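Local coordinates for exodeoxyribonuclease (Neisseria meningitidis, PDB 4B5F), which cleaves the DNA backbone at abasic sites as an apurinic/apyrimidinic endonuclease of the AP/ExoA family, a metal-dependent DNA repair enzyme, at a contact of chain A with DNA. Numbering follows the deposited sequence.

Contact 1: a contact of chain A with DNA. Residues 13, 38, 43, 64-65. With nucleotides of chain B.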
loop_
_atom_site.group_PDB
_atom_site.type_symbol
_atom_site.label_atom_id
_atom_site.label_comp_id
_atom_site.label_asym_id
_atom_site.label_seq_id
_atom_site.Cartn_x
_atom_site.Cartn_y
_atom_site.Cartn_z
ATOM N N ARG A 13 -3.018 -9.925 13.204
ATOM C CA ARG A 13 -3.201 -10.423 14.564
ATOM C C ARG A 13 -2.198 -9.788 15.523
ATOM O O ARG A 13 -2.526 -9.493 16.673
ATOM C CB ARG A 13 -3.097 -11.950 14.597
ATOM C CG ARG A 13 -4.329 -12.657 14.050
ATOM C CD ARG A 13 -4.113 -14.157 13.923
ATOM N NE ARG A 13 -3.236 -14.488 12.805
ATOM C CZ ARG A 13 -2.941 -15.727 12.427
ATOM N NH1 ARG A 13 -3.451 -16.764 13.079
ATOM N NH2 ARG A 13 -2.134 -15.931 11.397
ATOM N N LYS A 38 -1.075 -11.698 6.886
ATOM C CA LYS A 38 -0.395 -12.892 7.375
ATOM C C LYS A 38 -1.378 -13.812 8.085
ATOM O O LYS A 38 -1.074 -14.392 9.128
ATOM C CB LYS A 38 0.778 -12.523 8.283
ATOM C CG LYS A 38 1.900 -11.810 7.544
ATOM C CD LYS A 38 3.121 -11.607 8.423
ATOM C CE LYS A 38 4.223 -10.900 7.653
ATOM N NZ LYS A 38 5.450 -10.719 8.472
ATOM N N ASP A 43 -8.670 -17.360 10.308
ATOM C CA ASP A 43 -7.839 -16.850 11.395
ATOM C C ASP A 43 -8.274 -15.454 11.826
ATOM O O ASP A 43 -7.886 -14.974 12.891
ATOM C CB ASP A 43 -6.371 -16.823 10.968
ATOM C CG ASP A 43 -5.904 -18.151 10.410
ATOM O OD1 ASP A 43 -6.322 -19.201 10.942
ATOM O OD2 ASP A 43 -5.123 -18.146 9.435
ATOM N N ARG A 64 -0.484 -20.343 4.488
ATOM C CA ARG A 64 -0.816 -19.819 5.809
ATOM C C ARG A 64 0.197 -18.782 6.291
ATOM O O ARG A 64 1.384 -18.866 5.979
ATOM C CB ARG A 64 -0.912 -20.962 6.820
ATOM C CG ARG A 64 -1.921 -22.034 6.437
ATOM C CD ARG A 64 -1.835 -23.231 7.371
ATOM N NE ARG A 64 -2.818 -24.255 7.035
ATOM C CZ ARG A 64 -2.983 -25.384 7.717
ATOM N NH1 ARG A 64 -2.231 -25.635 8.783
ATOM N NH2 ARG A 64 -3.903 -26.262 7.340
ATOM N N GLY A 65 -0.288 -17.804 7.051
ATOM C CA GLY A 65 0.560 -16.774 7.627
ATOM C C GLY A 65 1.399 -16.033 6.605
ATOM O O GLY A 65 2.568 -15.735 6.851
ATOM P P DG B 10 1.303 -12.373 13.543
ATOM O OP1 DG B 10 0.088 -11.706 13.024
ATOM O OP2 DG B 10 1.575 -12.370 14.995
ATOM O "O5'" DG B 10 1.311 -13.890 13.049
ATOM C "C5'" DG B 10 1.250 -14.157 11.659
ATOM C "C4'" DG B 10 1.724 -15.568 11.376
ATOM O "O4'" DG B 10 3.130 -15.691 11.710
ATOM C "C3'" DG B 10 1.001 -16.660 12.163
ATOM O "O3'" DG B 10 0.449 -17.597 11.249
ATOM C "C2'" DG B 10 2.097 -17.287 13.022
ATOM C "C1'" DG B 10 3.319 -17.015 12.159
ATOM N N9 DG B 10 4.584 -17.125 12.873
ATOM C C8 DG B 10 4.921 -16.578 14.088
ATOM N N7 DG B 10 6.138 -16.864 14.461
ATOM C C5 DG B 10 6.638 -17.649 13.427
ATOM C C6 DG B 10 7.906 -18.256 13.266
ATOM O O6 DG B 10 8.878 -18.220 14.033
ATOM N N1 DG B 10 7.991 -18.963 12.069
ATOM C C2 DG B 10 6.980 -19.072 11.144
ATOM N N2 DG B 10 7.244 -19.798 10.046
ATOM N N3 DG B 10 5.788 -18.509 11.284
ATOM C C4 DG B 10 5.692 -17.817 12.444
ATOM P P DC B 11 -0.337 -18.891 11.787
ATOM O OP1 DC B 11 -1.627 -18.972 11.069
ATOM O OP2 DC B 11 -0.328 -18.853 13.267
ATOM O "O5'" DC B 11 0.589 -20.106 11.324
ATOM C "C5'" DC B 11 0.860 -20.297 9.941
ATOM C "C4'" DC B 11 1.905 -21.379 9.754
ATOM O "O4'" DC B 11 3.185 -20.895 10.223
ATOM C "C3'" DC B 11 1.651 -22.650 10.552
ATOM O "O3'" DC B 11 0.835 -23.540 9.799
ATOM C "C2'" DC B 11 3.055 -23.214 10.758
ATOM C "C1'" DC B 11 3.954 -21.977 10.713
ATOM N N1 DC B 11 4.531 -21.587 12.034
ATOM C C2 DC B 11 5.793 -22.064 12.401
ATOM O O2 DC B 11 6.404 -22.806 11.623
ATOM N N3 DC B 11 6.311 -21.702 13.601
ATOM C C4 DC B 11 5.618 -20.900 14.411
ATOM N N4 DC B 11 6.169 -20.569 15.584
ATOM C C5 DC B 11 4.329 -20.401 14.055
ATOM C C6 DC B 11 3.830 -20.765 12.869
HETATM O O HOH W 1 -1.969 -12.322 11.589
HETATM O O HOH W 2 -2.498 -18.464 8.524
#

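Contact 2: a contact of chain A with DNA. Residues 109, 112, 114, 151. With nucleotides of chain C.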
loop_
_atom_site.group_PDB
_atom_site.type_symbol
_atom_site.label_atom_id
_atom_site.label_comp_id
_atom_site.label_asym_id
_atom_site.label_seq_id
_atom_site.Cartn_x
_atom_site.Cartn_y
_atom_site.Cartn_z
ATOM N N TYR A 109 -0.341 -5.252 -2.248
ATOM C CA TYR A 109 0.926 -5.691 -1.678
ATOM C C TYR A 109 1.797 -6.237 -2.802
ATOM O O TYR A 109 1.633 -7.384 -3.221
ATOM C CB TYR A 109 0.709 -6.763 -0.608
ATOM C CG TYR A 109 1.992 -7.284 0.011
ATOM C CD1 TYR A 109 3.153 -6.521 0.006
ATOM C CD2 TYR A 109 2.044 -8.547 0.587
ATOM C CE1 TYR A 109 4.328 -6.996 0.566
ATOM C CE2 TYR A 109 3.214 -9.032 1.147
ATOM C CZ TYR A 109 4.352 -8.252 1.134
ATOM O OH TYR A 109 5.516 -8.732 1.691
ATOM N N SER A 112 7.960 -8.826 -2.882
ATOM C CA SER A 112 9.350 -8.506 -2.593
ATOM C C SER A 112 10.255 -9.435 -3.392
ATOM O O SER A 112 9.882 -10.570 -3.688
ATOM C CB SER A 112 9.633 -8.652 -1.097
ATOM O OG SER A 112 11.004 -8.440 -0.809
ATOM N N SER A 114 13.697 -9.572 -2.470
ATOM C CA SER A 114 14.917 -9.586 -1.667
ATOM C C SER A 114 15.298 -10.971 -1.140
ATOM O O SER A 114 16.464 -11.220 -0.833
ATOM C CB SER A 114 14.795 -8.601 -0.501
ATOM O OG SER A 114 13.697 -8.930 0.332
ATOM N N ASN A 151 6.858 -1.836 -2.529
ATOM C CA ASN A 151 8.183 -2.447 -2.408
ATOM C C ASN A 151 9.233 -1.872 -3.352
ATOM O O ASN A 151 10.168 -2.568 -3.749
ATOM C CB ASN A 151 8.101 -3.965 -2.580
ATOM C CG ASN A 151 8.024 -4.696 -1.255
ATOM O OD1 ASN A 151 7.269 -5.655 -1.100
ATOM N ND2 ASN A 151 8.808 -4.237 -0.286
ATOM P P DC C 5 8.719 -13.365 0.412
ATOM O OP1 DC C 5 7.625 -12.858 -0.443
ATOM O OP2 DC C 5 9.900 -14.006 -0.208
ATOM O "O5'" DC C 5 9.236 -12.170 1.342
ATOM C "C5'" DC C 5 8.306 -11.533 2.215
ATOM C "C4'" DC C 5 9.000 -10.597 3.185
ATOM O "O4'" DC C 5 9.825 -11.351 4.111
ATOM C "C3'" DC C 5 9.920 -9.559 2.546
ATOM O "O3'" DC C 5 9.689 -8.310 3.177
ATOM C "C2'" DC C 5 11.312 -10.087 2.882
ATOM C "C1'" DC C 5 11.038 -10.650 4.269
ATOM N N1 DC C 5 12.085 -11.571 4.793
ATOM C C2 DC C 5 12.513 -11.424 6.116
ATOM O O2 DC C 5 12.010 -10.536 6.814
ATOM N N3 DC C 5 13.465 -12.257 6.598
ATOM C C4 DC C 5 13.981 -13.200 5.810
ATOM N N4 DC C 5 14.919 -13.999 6.332
ATOM C C5 DC C 5 13.560 -13.366 4.456
ATOM C C6 DC C 5 12.618 -12.537 3.993
ATOM O "O5'" 3DR C 6 10.376 -6.697 1.370
ATOM P P 3DR C 6 9.148 -7.058 2.327
ATOM O OP1 3DR C 6 8.948 -5.928 3.262
ATOM O OP2 3DR C 6 8.023 -7.525 1.490
ATOM C "C2'" 3DR C 6 13.475 -3.461 0.357
ATOM C "C5'" 3DR C 6 11.496 -6.001 1.905
ATOM C "C4'" 3DR C 6 12.488 -5.625 0.819
ATOM O "O4'" 3DR C 6 11.794 -4.965 -0.270
ATOM C "C1'" 3DR C 6 12.071 -3.583 -0.222
ATOM C "C3'" 3DR C 6 13.589 -4.675 1.281
ATOM O "O3'" 3DR C 6 14.847 -5.309 1.122
ATOM P P DG C 7 15.535 -6.073 2.358
ATOM O OP1 DG C 7 16.755 -6.742 1.856
ATOM O OP2 DG C 7 14.493 -6.867 3.043
ATOM O "O5'" DG C 7 15.971 -4.884 3.339
ATOM C "C5'" DG C 7 16.849 -3.862 2.879
ATOM C "C4'" DG C 7 17.994 -3.644 3.852
ATOM O "O4'" DG C 7 18.747 -4.876 4.000
ATOM C "C3'" DG C 7 19.007 -2.588 3.423
ATOM O "O3'" DG C 7 19.548 -1.952 4.567
ATOM C "C2'" DG C 7 20.067 -3.433 2.728
ATOM C "C1'" DG C 7 20.099 -4.639 3.658
ATOM N N9 DG C 7 20.661 -5.831 3.030
ATOM C C8 DG C 7 20.402 -6.299 1.763
ATOM N N7 DG C 7 21.054 -7.390 1.471
ATOM C C5 DG C 7 21.793 -7.663 2.616
ATOM C C6 DG C 7 22.691 -8.722 2.894
ATOM O O6 DG C 7 23.020 -9.661 2.157
ATOM N N1 DG C 7 23.228 -8.625 4.177
ATOM C C2 DG C 7 22.931 -7.628 5.075
ATOM N N2 DG C 7 23.540 -7.695 6.266
ATOM N N3 DG C 7 22.091 -6.631 4.827
ATOM C C4 DG C 7 21.562 -6.712 3.583
HETATM O O HOH W 3 7.929 -12.145 -2.883
HETATM O O HOH W 4 6.431 -10.372 -0.724
#

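Contact 3: a contact of chain A with DNA. Residues 209-211, 214, 216. With nucleotides of chain C.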
loop_
_atom_site.group_PDB
_atom_site.type_symbol
_atom_site.label_atom_id
_atom_site.label_comp_id
_atom_site.label_asym_id
_atom_site.label_seq_id
_atom_site.Cartn_x
_atom_site.Cartn_y
_atom_site.Cartn_z
ATOM N N GLY A 209 20.294 -3.943 12.608
ATOM C CA GLY A 209 20.925 -2.894 13.387
ATOM C C GLY A 209 19.936 -2.030 14.146
ATOM O O GLY A 209 18.991 -2.537 14.748
ATOM N N GLN A 210 20.161 -0.721 14.117
ATOM C CA GLN A 210 19.263 0.226 14.767
ATOM C C GLN A 210 18.613 1.130 13.727
ATOM O O GLN A 210 18.506 2.342 13.918
ATOM C CB GLN A 210 20.022 1.063 15.799
ATOM C CG GLN A 210 20.632 0.249 16.928
ATOM C CD GLN A 210 19.585 -0.395 17.816
ATOM O OE1 GLN A 210 18.452 0.079 17.906
ATOM N NE2 GLN A 210 19.959 -1.485 18.477
ATOM N N ALA A 211 18.179 0.525 12.625
ATOM C CA ALA A 211 17.608 1.262 11.501
ATOM C C ALA A 211 16.513 2.241 11.924
ATOM O O ALA A 211 16.569 3.424 11.589
ATOM C CB ALA A 211 17.080 0.295 10.449
ATOM N N LYS A 214 17.697 5.165 14.097
ATOM C CA LYS A 214 18.514 6.108 13.340
ATOM C C LYS A 214 17.748 6.696 12.157
ATOM O O LYS A 214 18.277 7.522 11.412
ATOM C CB LYS A 214 19.790 5.425 12.847
ATOM C CG LYS A 214 20.719 4.957 13.957
ATOM C CD LYS A 214 21.849 4.101 13.405
ATOM C CE LYS A 214 22.609 4.827 12.305
ATOM N NZ LYS A 214 23.729 4.007 11.763
ATOM N N VAL A 216 16.957 5.181 9.488
ATOM C CA VAL A 216 17.467 4.644 8.237
ATOM C C VAL A 216 16.339 3.852 7.586
ATOM O O VAL A 216 16.235 2.641 7.768
ATOM C CB VAL A 216 18.680 3.724 8.469
ATOM C CG1 VAL A 216 19.250 3.249 7.141
ATOM C CG2 VAL A 216 19.743 4.447 9.282
ATOM P P DA C 8 19.171 -0.427 4.900
ATOM O OP1 DA C 8 17.697 -0.327 4.966
ATOM O OP2 DA C 8 19.924 0.442 3.970
ATOM O "O5'" DA C 8 19.757 -0.212 6.372
ATOM C "C5'" DA C 8 19.175 -0.920 7.463
ATOM C "C4'" DA C 8 20.220 -1.326 8.490
ATOM O "O4'" DA C 8 21.033 -2.406 7.965
ATOM C "C3'" DA C 8 21.192 -0.231 8.913
ATOM O "O3'" DA C 8 21.455 -0.361 10.308
ATOM C "C2'" DA C 8 22.430 -0.501 8.058
ATOM C "C1'" DA C 8 22.389 -2.014 7.861
ATOM N N9 DA C 8 22.871 -2.465 6.556
ATOM C C8 DA C 8 22.513 -1.971 5.332
ATOM N N7 DA C 8 23.098 -2.577 4.324
ATOM C C5 DA C 8 23.891 -3.539 4.925
ATOM C C6 DA C 8 24.765 -4.515 4.401
ATOM N N6 DA C 8 24.989 -4.682 3.093
ATOM N N1 DA C 8 25.403 -5.317 5.277
ATOM C C2 DA C 8 25.179 -5.149 6.585
ATOM N N3 DA C 8 24.384 -4.270 7.194
ATOM C C4 DA C 8 23.762 -3.486 6.300
ATOM P P DT C 9 22.506 0.617 11.029
ATOM O OP1 DT C 9 22.156 0.683 12.465
ATOM O OP2 DT C 9 22.584 1.865 10.241
ATOM O "O5'" DT C 9 23.896 -0.160 10.883
ATOM C "C5'" DT C 9 24.009 -1.458 11.453
ATOM C "C4'" DT C 9 25.332 -2.108 11.093
ATOM O "O4'" DT C 9 25.396 -2.341 9.666
ATOM C "C3'" DT C 9 26.575 -1.296 11.450
ATOM O "O3'" DT C 9 27.329 -2.038 12.405
ATOM C "C2'" DT C 9 27.321 -1.119 10.125
ATOM C "C1'" DT C 9 26.745 -2.244 9.271
ATOM N N1 DT C 9 26.773 -2.015 7.797
ATOM C C2 DT C 9 27.526 -2.854 7.006
ATOM O O2 DT C 9 28.184 -3.776 7.451
ATOM N N3 DT C 9 27.484 -2.572 5.665
ATOM C C4 DT C 9 26.774 -1.559 5.050
ATOM O O4 DT C 9 26.802 -1.386 3.835
ATOM C C5 DT C 9 26.005 -0.719 5.933
ATOM C C7 DT C 9 25.196 0.415 5.374
ATOM C C6 DT C 9 26.038 -0.984 7.246
HETATM O O HOH W 5 15.685 0.224 6.466
#

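Contact 1: a contact of chain A with DNA
Arg13, on helix 12-15, meets the phosphate between DG10 and DC11 of chain B. Its NH2 forms a salt bridge and hydrogen bond with phosphate oxygen OP1 of DC11 at 3.1 Å, nearly straight at 164° and in the guanidinium plane, while NH1 adds a weak bond to the same oxygen. The other N-H of NH2 goes to the backbone carbonyl O of Lys38 at 2.9 Å, in the carbonyl plane and on a lone pair. These two bonds from NH2, with NE bound to water 1, fix the guanidinium's rotation; the bend at chi3 (-73°) turns its edge to the strand, and CB of Asp43 covers part of one face.

Two waters extend the grip. Water 1, held by Arg13 N and NE, stands 2.6 Å from OP1 of DG10. Water 2 joins OD2 of Asp43 and the backbone N of Gly65 to OP1 of DC11.

Apolar packing is light: CB of Lys38 touches C5' of DG10. Arg64 is poorly ordered, so the 3.6 Å from its CB to C5' of DC11 calls for caution. Every direct polar contact here is to the backbone, so the site probably holds the strand opposite the abasic one without reading its sequence.

Contact 2: a contact of chain A with DNA
The Tyr109 ring presents its edge to the abasic nucleotide: phosphate oxygen OP2 of 3DR6 of chain C lies in the ring plane, and the phenol OH donates a hydrogen bond to it at 2.8 Å. With CG opposite the backbone N (chi1 179°), the ring reaches out from the end of strand 103-109 toward this phosphate. Over the amide face of Asn151, at the ND2 end, sits the sugar ring oxygen O4' of 3DR6; it comes to 3.1 Å from ND2 but out of the plane of the N-H groups, so this is not a hydrogen bond, and a weak bond runs instead to O5'.

Ser112 OG donates to O5' of 3DR6 at 2.9 Å, the bridging oxygen between phosphate and abasic sugar. Ser114 OG donates to Ser112 OG at 3.0 Å, a second-shell bond that should help fix the first hydroxyl. Upstream, water 4 ties Tyr109 OH and Ser112 N to OP1 of DC5, and water 3 lies 2.6 Å from Ser112 O and also reaches that OP1.

This is the active-site pocket, caught without metal. Tyr109 and, on the O5' side, Ser112 probably help position the phosphate whose bond to O3' of DC5 AP endonucleases break; Asn151 probably helps stabilise the transition state.

Contact 3: a contact of chain A with DNA
Lys214 and the backbone of Gln210 take the phosphate of DT9 of chain C by different oxygens. The ammonium NZ of Lys214 makes a salt bridge and hydrogen bond to OP2 at 2.9 Å, while the amide N of Gln210 donates to OP1, also at 2.9 Å and fairly straight (163°). CD of Lys214 already lies 3.6 Å from OP1 of DT9, and the bend at chi3 (55°) swings CE and NZ round to OP2. The side chain of Gln210 leads away from the phosphate from CG on, folding at chi2; Gly209 lies beside it, its CA 3.9 Å from C5' of DT9.

Val216 approaches between the two nucleotides with its methyl branches divided. CG1 extends away from the backbone N (chi1 -176°) to lie 3.6 Å from O5' of DA8, whereas CG2 faces OP2 of DT9. The methyl CB of Ala211 packs against C5' of DA8 at 3.8 Å. Water 5 bridges the carbonyl O of Val216 to OP1 of DA8.

This is a phosphate-backbone contact on the paired stretch of chain C 3' of the abasic nucleotide, probably independent of sequence. In the fold, it runs from the loop carrying Gly209 and Gln210 through the short helix 211-214 to Val216, just ahead of strand 217-218.

Contact 2 is the catalytic centre, its C-alpha centre about 5 Å from Asp149, and the other two lie off it in directions roughly at right angles. The C-alpha centres of contacts 1 and 2 are about 18 Å apart, those of contacts 2 and 3 about 20 Å, and those of contacts 1 and 3 about 27 Å. No residue is shared, but contacts 2 and 3 follow successive nucleotides of chain C, whereas contact 1 holds chain B. One protein chain thus grips both DNA strands through loops, short helices and the end of strand 103-109, which probably keeps the duplex in place while the abasic nucleotide lies in the active site.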